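Local coordinates for autolysin E (Staphylococcus aureus, PDB 4PI8), which probably cleaves the NAG-NAM glycan strands of cell-wall peptidoglycan as an endo-beta-N-acetylglucosaminidase of the lysozyme clan, at residues D53-E61 with A201-D209; L101-T109 with Y127-A135. The protein carries 1 engineered substitution. All coordinates share one frame; numbering follows the deposited sequence. Where two conformers were deposited one is given.

Contact 1 (D53-E61 with A201-D209)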
loop_
_atom_site.group_PDB
_atom_site.type_symbol
_atom_site.label_atom_id
_atom_site.label_comp_id
_atom_site.label_asym_id
_atom_site.label_seq_id
_atom_site.Cartn_x
_atom_site.Cartn_y
_atom_site.Cartn_z
ATOM N N ASP A 53 -1.288 -0.550 -16.701
ATOM C CA ASP A 53 -2.241 0.309 -16.015
ATOM C C ASP A 53 -2.752 -0.261 -14.686
ATOM O O ASP A 53 -3.818 0.122 -14.175
ATOM C CB ASP A 53 -3.370 0.704 -16.967
ATOM C CG ASP A 53 -2.968 1.897 -17.877
ATOM O OD1 ASP A 53 -1.745 2.222 -17.952
ATOM O OD2 ASP A 53 -3.861 2.516 -18.492
ATOM N N MET A 54 -1.964 -1.128 -14.060
ATOM C CA MET A 54 -2.253 -1.674 -12.707
ATOM C C MET A 54 -2.470 -0.566 -11.677
ATOM O O MET A 54 -3.237 -0.793 -10.775
ATOM C CB MET A 54 -1.097 -2.543 -12.104
ATOM C CG MET A 54 -1.120 -4.063 -12.208
ATOM S SD MET A 54 -2.767 -4.773 -12.048
ATOM C CE MET A 54 -2.956 -4.772 -13.770
ATOM N N LYS A 55 -1.764 0.578 -11.804
ATOM C CA LYS A 55 -1.933 1.622 -10.784
ATOM C C LYS A 55 -3.306 2.282 -10.871
ATOM O O LYS A 55 -3.690 3.009 -9.928
ATOM C CB LYS A 55 -0.792 2.558 -10.693
ATOM C CG LYS A 55 -0.613 3.460 -11.865
ATOM C CD LYS A 55 0.462 4.489 -11.582
ATOM C CE LYS A 55 1.846 4.152 -12.099
ATOM N NZ LYS A 55 2.771 5.322 -12.051
ATOM N N TYR A 56 -4.040 2.078 -11.968
ATOM C CA TYR A 56 -5.325 2.716 -12.182
ATOM C C TYR A 56 -6.463 1.747 -12.083
ATOM O O TYR A 56 -7.610 2.061 -12.334
ATOM C CB TYR A 56 -5.295 3.389 -13.563
ATOM C CG TYR A 56 -4.182 4.370 -13.723
ATOM C CD1 TYR A 56 -4.097 5.538 -13.003
ATOM C CD2 TYR A 56 -3.121 4.090 -14.598
ATOM C CE1 TYR A 56 -3.042 6.397 -13.152
ATOM C CE2 TYR A 56 -2.077 4.973 -14.750
ATOM C CZ TYR A 56 -2.037 6.134 -14.030
ATOM O OH TYR A 56 -0.961 7.016 -14.157
ATOM N N MET A 57 -6.174 0.511 -11.676
ATOM C CA MET A 57 -7.141 -0.566 -11.580
ATOM C C MET A 57 -7.800 -0.641 -10.211
ATOM O O MET A 57 -7.114 -0.602 -9.159
ATOM C CB MET A 57 -6.456 -1.877 -11.892
ATOM C CG MET A 57 -7.406 -3.019 -12.017
ATOM S SD MET A 57 -6.600 -4.628 -12.132
ATOM C CE MET A 57 -6.130 -4.757 -10.392
ATOM N N ASP A 58 -9.106 -0.833 -10.154
ATOM C CA ASP A 58 -9.850 -0.913 -8.935
ATOM C C ASP A 58 -9.405 -2.158 -8.170
ATOM O O ASP A 58 -9.477 -3.281 -8.707
ATOM C CB ASP A 58 -11.335 -1.000 -9.313
ATOM C CG ASP A 58 -12.253 -1.124 -8.170
ATOM O OD1 ASP A 58 -11.897 -1.303 -7.013
ATOM O OD2 ASP A 58 -13.520 -1.020 -8.410
ATOM N N ILE A 59 -8.834 -1.966 -6.976
ATOM C CA ILE A 59 -8.349 -3.056 -6.100
ATOM C C ILE A 59 -9.287 -3.411 -4.984
ATOM O O ILE A 59 -8.948 -4.141 -4.054
ATOM C CB ILE A 59 -6.879 -2.770 -5.628
ATOM C CG1 ILE A 59 -6.765 -1.345 -5.079
ATOM C CG2 ILE A 59 -5.925 -3.032 -6.764
ATOM C CD1 ILE A 59 -5.470 -1.025 -4.397
ATOM N N THR A 60 -10.530 -2.933 -5.122
ATOM C CA THR A 60 -11.587 -3.287 -4.207
ATOM C C THR A 60 -12.345 -4.453 -4.734
ATOM O O THR A 60 -13.433 -4.693 -4.084
ATOM C CB THR A 60 -12.544 -2.084 -3.936
ATOM O OG1 THR A 60 -13.442 -1.935 -5.063
ATOM C CG2 THR A 60 -11.810 -0.859 -3.712
ATOM N N GLU A 61 -11.935 -5.021 -5.872
ATOM C CA GLU A 61 -12.512 -6.228 -6.482
ATOM C C GLU A 61 -11.542 -7.381 -6.279
ATOM O O GLU A 61 -10.344 -7.319 -6.651
ATOM C CB GLU A 61 -12.744 -6.066 -7.968
ATOM C CG GLU A 61 -13.712 -4.993 -8.487
ATOM C CD GLU A 61 -15.023 -4.874 -7.732
ATOM O OE1 GLU A 61 -15.501 -5.851 -7.105
ATOM O OE2 GLU A 61 -15.582 -3.749 -7.785
ATOM N N ALA A 201 3.416 3.572 -5.867
ATOM C CA ALA A 201 2.419 2.858 -6.680
ATOM C C ALA A 201 3.074 2.037 -7.750
ATOM O O ALA A 201 2.608 0.917 -8.081
ATOM C CB ALA A 201 1.425 3.837 -7.248
ATOM N N ASP A 202 4.124 2.552 -8.365
ATOM C CA ASP A 202 4.784 1.779 -9.430
ATOM C C ASP A 202 5.369 0.497 -8.874
ATOM O O ASP A 202 5.311 -0.530 -9.571
ATOM C CB ASP A 202 5.910 2.633 -10.027
ATOM C CG ASP A 202 5.394 3.925 -10.547
ATOM O OD1 ASP A 202 4.774 3.927 -11.615
ATOM O OD2 ASP A 202 5.506 4.931 -9.850
ATOM N N LYS A 203 5.956 0.532 -7.715
ATOM C CA LYS A 203 6.583 -0.666 -7.141
ATOM C C LYS A 203 5.521 -1.740 -6.875
ATOM O O LYS A 203 5.714 -2.938 -7.214
ATOM C CB LYS A 203 7.332 -0.380 -5.883
ATOM C CG LYS A 203 8.519 0.563 -6.114
ATOM C CD LYS A 203 9.108 1.076 -4.793
ATOM C CE LYS A 203 10.383 1.890 -5.040
ATOM N NZ LYS A 203 10.895 2.452 -3.785
ATOM N N ILE A 204 4.400 -1.382 -6.309
ATOM C CA ILE A 204 3.352 -2.363 -6.007
ATOM C C ILE A 204 2.761 -2.855 -7.317
ATOM O O ILE A 204 2.524 -4.059 -7.506
ATOM C CB ILE A 204 2.280 -1.724 -5.057
ATOM C CG1 ILE A 204 2.929 -1.357 -3.734
ATOM C CG2 ILE A 204 1.154 -2.708 -4.855
ATOM C CD1 ILE A 204 2.035 -0.587 -2.821
ATOM N N ALA A 205 2.495 -1.943 -8.241
ATOM C CA ALA A 205 1.885 -2.301 -9.566
ATOM C C ALA A 205 2.770 -3.291 -10.342
ATOM O O ALA A 205 2.219 -4.190 -11.006
ATOM C CB ALA A 205 1.637 -1.043 -10.408
ATOM N N LYS A 206 4.083 -3.135 -10.251
ATOM C CA LYS A 206 4.982 -4.035 -10.994
ATOM C C LYS A 206 4.807 -5.454 -10.503
ATOM O O LYS A 206 4.699 -6.416 -11.282
ATOM C CB LYS A 206 6.407 -3.585 -10.824
ATOM C CG LYS A 206 7.358 -4.460 -11.639
ATOM C CD LYS A 206 8.803 -3.987 -11.609
ATOM C CE LYS A 206 9.424 -4.144 -10.239
ATOM N NZ LYS A 206 9.548 -5.550 -9.771
ATOM N N LEU A 207 4.769 -5.644 -9.201
ATOM C CA LEU A 207 4.556 -6.969 -8.647
ATOM C C LEU A 207 3.186 -7.496 -8.967
ATOM O O LEU A 207 3.019 -8.687 -9.266
ATOM C CB LEU A 207 4.773 -7.001 -7.128
ATOM C CG LEU A 207 6.167 -6.619 -6.646
ATOM C CD1 LEU A 207 6.236 -6.849 -5.146
ATOM C CD2 LEU A 207 7.260 -7.427 -7.367
ATOM N N MET A 208 2.160 -6.651 -8.923
ATOM C CA MET A 208 0.846 -7.082 -9.262
ATOM C C MET A 208 0.781 -7.580 -10.685
ATOM O O MET A 208 0.162 -8.605 -10.946
ATOM C CB MET A 208 -0.190 -5.960 -9.127
ATOM C CG MET A 208 -0.454 -5.605 -7.670
ATOM S SD MET A 208 -1.613 -4.218 -7.485
ATOM C CE MET A 208 -3.042 -4.957 -8.115
ATOM N N ASP A 209 1.400 -6.833 -11.595
ATOM C CA ASP A 209 1.316 -7.239 -13.003
ATOM C C ASP A 209 1.992 -8.607 -13.199
ATOM O O ASP A 209 1.450 -9.441 -13.945
ATOM C CB ASP A 209 1.965 -6.181 -13.883
ATOM C CG ASP A 209 1.338 -6.117 -15.268
ATOM O OD1 ASP A 209 0.215 -6.592 -15.511
ATOM O OD2 ASP A 209 2.000 -5.480 -16.099
#
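Met54 and Lys55, in the 3-10 turn 54-56, lie against helix 200-215, so that a loop from the N-terminal part of the chain covers one face of a late helix. Ala201, Ala205 and Met208, about one turn apart along that face, receive it. The small Ala205 lets the loop come close, its CB lying 3.5 Å from Met54 CB. Met54 bends at chi2 and chi3; its CG rests 3.7 Å from Met208 CB, and its CE comes near the Asp209 carboxylate. Met208 runs out straight through chi2 (177°) and turns only at its thioether, which carries its methyl into the loop. There Met208 CE meets Ile59 CG2 at 3.7 Å and Met57 CE at 3.8 Å, while Tyr100 and Ser103 of helix 98-108 also touch Met208. Lys55 reaches past the alanines to form a salt bridge from NZ to Asp202 OD1; its very short length is doubtful, since this lysine has two conformers. Further along the loop Asp58 makes an Asx turn: OD1 accepts from Thr60 N at 2.8 Å and, on its syn lone pair, from Thr60 OG1 at 2.6 Å. The buried part of the contact is thus apolar, made by thioether chains and small alanines, and a charge pair lies at its more exposed side.

Contact 2 (L101-T109 with Y127-A135). Engineered in segment 101-109: Ala108 (natural residue Glu). With AMU (N-acetyl-beta-muramic acid), chain B.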
loop_
_atom_site.group_PDB
_atom_site.type_symbol
_atom_site.label_atom_id
_atom_site.label_comp_id
_atom_site.label_asym_id
_atom_site.label_seq_id
_atom_site.Cartn_x
_atom_site.Cartn_y
_atom_site.Cartn_z
ATOM N N LEU A 101 -2.886 -7.093 -2.085
ATOM C CA LEU A 101 -2.520 -7.150 -0.686
ATOM C C LEU A 101 -1.137 -7.792 -0.505
ATOM O O LEU A 101 -0.280 -7.272 0.249
ATOM C CB LEU A 101 -3.559 -7.912 0.124
ATOM C CG LEU A 101 -3.604 -7.683 1.606
ATOM C CD1 LEU A 101 -3.878 -6.236 1.987
ATOM C CD2 LEU A 101 -4.643 -8.633 2.174
ATOM N N VAL A 102 -0.897 -8.894 -1.189
ATOM C CA VAL A 102 0.384 -9.567 -1.158
ATOM C C VAL A 102 1.435 -8.630 -1.670
ATOM O O VAL A 102 2.538 -8.524 -1.106
ATOM C CB VAL A 102 0.348 -10.879 -1.974
ATOM C CG1 VAL A 102 1.762 -11.369 -2.256
ATOM C CG2 VAL A 102 -0.505 -11.940 -1.211
ATOM N N SER A 103 1.191 -8.008 -2.856
ATOM C CA SER A 103 2.186 -7.139 -3.457
ATOM C C SER A 103 2.561 -5.978 -2.573
ATOM O O SER A 103 3.745 -5.614 -2.446
ATOM C CB SER A 103 1.733 -6.664 -4.866
ATOM O OG SER A 103 1.454 -7.772 -5.727
ATOM N N HIS A 104 1.589 -5.338 -1.958
ATOM C CA HIS A 104 1.816 -4.262 -1.014
ATOM C C HIS A 104 2.678 -4.771 0.127
ATOM O O HIS A 104 3.681 -4.116 0.487
ATOM C CB HIS A 104 0.477 -3.692 -0.585
ATOM C CG HIS A 104 0.562 -2.462 0.260
ATOM N ND1 HIS A 104 -0.540 -1.719 0.566
ATOM C CD2 HIS A 104 1.620 -1.882 0.886
ATOM C CE1 HIS A 104 -0.177 -0.707 1.316
ATOM N NE2 HIS A 104 1.121 -0.779 1.529
ATOM N N ALA A 105 2.310 -5.886 0.744
ATOM C CA ALA A 105 3.101 -6.416 1.873
ATOM C C ALA A 105 4.489 -6.688 1.437
ATOM O O ALA A 105 5.433 -6.424 2.260
ATOM C CB ALA A 105 2.447 -7.666 2.426
ATOM N N LEU A 106 4.724 -7.216 0.252
ATOM C CA LEU A 106 6.092 -7.519 -0.196
ATOM C C LEU A 106 6.903 -6.239 -0.343
ATOM O O LEU A 106 8.075 -6.196 0.073
ATOM C CB LEU A 106 6.072 -8.288 -1.484
ATOM C CG LEU A 106 5.523 -9.707 -1.398
ATOM C CD1 LEU A 106 5.335 -10.352 -2.773
ATOM C CD2 LEU A 106 6.427 -10.581 -0.492
ATOM N N VAL A 107 6.350 -5.193 -0.924
ATOM C CA VAL A 107 7.055 -3.886 -0.997
ATOM C C VAL A 107 7.336 -3.360 0.379
ATOM O O VAL A 107 8.506 -2.910 0.672
ATOM C CB VAL A 107 6.219 -2.915 -1.874
ATOM C CG1 VAL A 107 6.689 -1.431 -1.765
ATOM C CG2 VAL A 107 6.219 -3.432 -3.309
ATOM N N ALA A 108 6.389 -3.362 1.271
ATOM C CA ALA A 108 6.525 -2.764 2.589
ATOM C C ALA A 108 7.461 -3.546 3.531
ATOM O O ALA A 108 7.896 -2.957 4.522
ATOM C CB ALA A 108 5.208 -2.616 3.244
ATOM N N THR A 109 7.700 -4.809 3.280
ATOM C CA THR A 109 8.480 -5.643 4.190
ATOM C C THR A 109 9.790 -6.102 3.581
ATOM O O THR A 109 10.453 -7.010 4.109
ATOM C CB THR A 109 7.677 -6.904 4.602
ATOM O OG1 THR A 109 7.399 -7.744 3.486
ATOM C CG2 THR A 109 6.440 -6.516 5.356
ATOM N N TYR A 127 4.956 -6.554 18.259
ATOM C CA TYR A 127 4.007 -5.986 17.286
ATOM C C TYR A 127 4.591 -6.041 15.903
ATOM O O TYR A 127 5.770 -5.877 15.667
ATOM C CB TYR A 127 3.657 -4.553 17.682
ATOM C CG TYR A 127 2.987 -4.498 19.042
ATOM C CD1 TYR A 127 1.658 -4.783 19.201
ATOM C CD2 TYR A 127 3.726 -4.234 20.187
ATOM C CE1 TYR A 127 1.052 -4.798 20.454
ATOM C CE2 TYR A 127 3.125 -4.216 21.442
ATOM C CZ TYR A 127 1.806 -4.500 21.575
ATOM O OH TYR A 127 1.175 -4.468 22.813
ATOM N N TYR A 128 3.670 -6.311 14.932
ATOM C CA TYR A 128 4.022 -6.506 13.509
ATOM C C TYR A 128 3.224 -5.509 12.684
ATOM O O TYR A 128 2.172 -5.080 13.067
ATOM C CB TYR A 128 3.652 -7.953 13.081
ATOM C CG TYR A 128 4.470 -8.986 13.857
ATOM C CD1 TYR A 128 4.012 -9.417 15.092
ATOM C CD2 TYR A 128 5.624 -9.477 13.347
ATOM C CE1 TYR A 128 4.769 -10.352 15.808
ATOM C CE2 TYR A 128 6.406 -10.409 14.042
ATOM C CZ TYR A 128 5.939 -10.813 15.292
ATOM O OH TYR A 128 6.670 -11.770 16.016
ATOM N N ASN A 129 3.831 -5.154 11.558
ATOM C CA ASN A 129 3.180 -4.167 10.640
ATOM C C ASN A 129 3.725 -4.448 9.266
ATOM O O ASN A 129 4.893 -4.287 8.991
ATOM C CB ASN A 129 3.585 -2.788 11.127
ATOM C CG ASN A 129 2.849 -1.671 10.425
ATOM O OD1 ASN A 129 2.411 -1.765 9.278
ATOM N ND2 ASN A 129 2.685 -0.618 11.149
ATOM N N PHE A 130 2.823 -4.914 8.366
ATOM C CA PHE A 130 3.250 -5.319 7.056
ATOM C C PHE A 130 2.823 -4.391 5.902
ATOM O O PHE A 130 3.024 -4.726 4.747
ATOM C CB PHE A 130 2.732 -6.749 6.749
ATOM C CG PHE A 130 3.251 -7.833 7.653
ATOM C CD1 PHE A 130 4.489 -7.768 8.243
ATOM C CD2 PHE A 130 2.457 -8.929 7.881
ATOM C CE1 PHE A 130 4.935 -8.784 9.096
ATOM C CE2 PHE A 130 2.929 -9.975 8.652
ATOM C CZ PHE A 130 4.147 -9.890 9.278
ATOM N N PHE A 131 2.234 -3.247 6.275
ATOM C CA PHE A 131 1.709 -2.334 5.251
ATOM C C PHE A 131 2.138 -0.885 5.444
ATOM O O PHE A 131 1.442 0.022 4.929
ATOM C CB PHE A 131 0.199 -2.491 5.051
ATOM C CG PHE A 131 -0.230 -3.909 4.773
ATOM C CD1 PHE A 131 -0.253 -4.390 3.489
ATOM C CD2 PHE A 131 -0.588 -4.729 5.808
ATOM C CE1 PHE A 131 -0.626 -5.678 3.183
ATOM C CE2 PHE A 131 -0.946 -6.021 5.561
ATOM C CZ PHE A 131 -0.958 -6.515 4.257
ATOM N N GLY A 132 3.176 -0.652 6.222
ATOM C CA GLY A 132 3.621 0.713 6.419
ATOM C C GLY A 132 2.604 1.586 7.059
ATOM O O GLY A 132 2.502 2.791 6.660
ATOM N N ILE A 133 1.838 1.160 8.048
ATOM C CA ILE A 133 0.752 1.862 8.634
ATOM C C ILE A 133 1.204 2.565 9.911
ATOM O O ILE A 133 1.555 1.915 10.917
ATOM C CB ILE A 133 -0.473 0.961 8.891
ATOM C CG1 ILE A 133 -0.953 0.344 7.567
ATOM C CG2 ILE A 133 -1.595 1.696 9.573
ATOM C CD1 ILE A 133 -1.867 -0.839 7.713
ATOM N N GLY A 134 1.183 3.899 9.896
ATOM C CA GLY A 134 1.472 4.689 11.095
ATOM C C GLY A 134 2.927 4.611 11.498
ATOM O O GLY A 134 3.785 4.217 10.742
ATOM N N ALA A 135 3.193 5.061 12.743
ATOM C CA ALA A 135 4.516 5.081 13.274
ATOM C C ALA A 135 4.846 3.689 13.818
ATOM O O ALA A 135 4.041 3.106 14.561
ATOM C CB ALA A 135 4.631 6.142 14.380
HETATM C C1 AMU B . 2.972 7.603 5.328
HETATM C C2 AMU B . 1.729 7.457 6.156
HETATM C C3 AMU B . 0.823 8.686 5.968
HETATM C C4 AMU B . 1.654 9.954 6.272
HETATM C C5 AMU B . 2.953 9.907 5.520
HETATM C C6 AMU B . 3.821 11.130 5.823
HETATM C C7 AMU B . 0.294 5.463 6.607
HETATM C C8 AMU B . -0.527 4.377 5.945
HETATM C C9 AMU B . -1.558 8.340 6.098
HETATM C C10 AMU B . -2.470 7.585 6.985
HETATM C C11 AMU B . -2.188 9.648 5.627
HETATM O O1 AMU B . 3.849 6.504 5.521
HETATM O O3 AMU B . -0.338 8.624 6.790
HETATM O O4 AMU B . 0.808 11.047 5.880
HETATM O O5 AMU B . 3.669 8.742 5.846
HETATM O O6 AMU B . 4.978 11.210 4.983
HETATM O O7 AMU B . 0.423 5.509 7.811
HETATM O O10 AMU B . -3.336 6.806 6.487
HETATM O O11 AMU B . -2.397 7.778 8.266
HETATM N N2 AMU B . 0.944 6.258 5.767
#
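Phe131 turns its ring edge toward the face of His104 in a T-shaped pair, with centroids 5.3 Å apart and planes at 86°. Phe131 CD1 stands 3.8 Å from His104 CG, near the rim of the imidazole, and Phe131 CB also lies over that face. His104 CG is trans to the backbone N (chi1 -173°), extending the ring toward the loop. The far end of the phenyl group slots against Leu101, whose CD1 is 3.5 Å from Phe131 CE1, while Leu101 O meets the ring edge near its plane. The short side chain of Ala105 lets the backbones close up: its CA-H points at Phe130 O, with CA and O 3.3 Å apart. The methyl of Ala108, engineered in place of the catalytic Glu, lies 3.4 Å from the same carbonyl oxygen, so the contact lies at the active site. Thr109, the first residue to leave helical backbone angles, lays CG2 against the Phe130 ring and returns OG1 to Ala105 O at 2.7 Å. Behind this shell Tyr100 OH bonds His104 ND1, and Tyr194 OH bonds Phe131 O. Asn129 braces the loop from within, OD1 taking a nearly straight bond from Ile133 N at 3.2 Å while ND2 gives a more bent one to Ile133 O. Gly132 and Gly134 both adopt positive phi, easily reached without a side chain, and Gly134 N donates to O7 of the N-acetylmuramic acid at 2.7 Å. Helix and loop thus meet without a conventional hydrogen bond, through ring and methyl packing and one CA-H...O contact to the buried Phe130 O.

From the N terminus the chain first passes through 53-61, the loop between helices 38-45 and 67-74, which waits for a partner some 140 residues later. Helix 98-108 follows, and contact 2 closes a short loop when 127-135 returns to that helix after the hairpin of strands 120-122 and 125-127. After four more helices, helix 200-215 completes contact 1, so contact 2 is nested within its larger loop. Their centres are about 16 Å apart, yet the two meet where helices 98-108 and 200-215 pack, Leu207 lying against Val107. The early loop is thereby joined through helices 200-215 and 98-108 to the loop that binds the sugar.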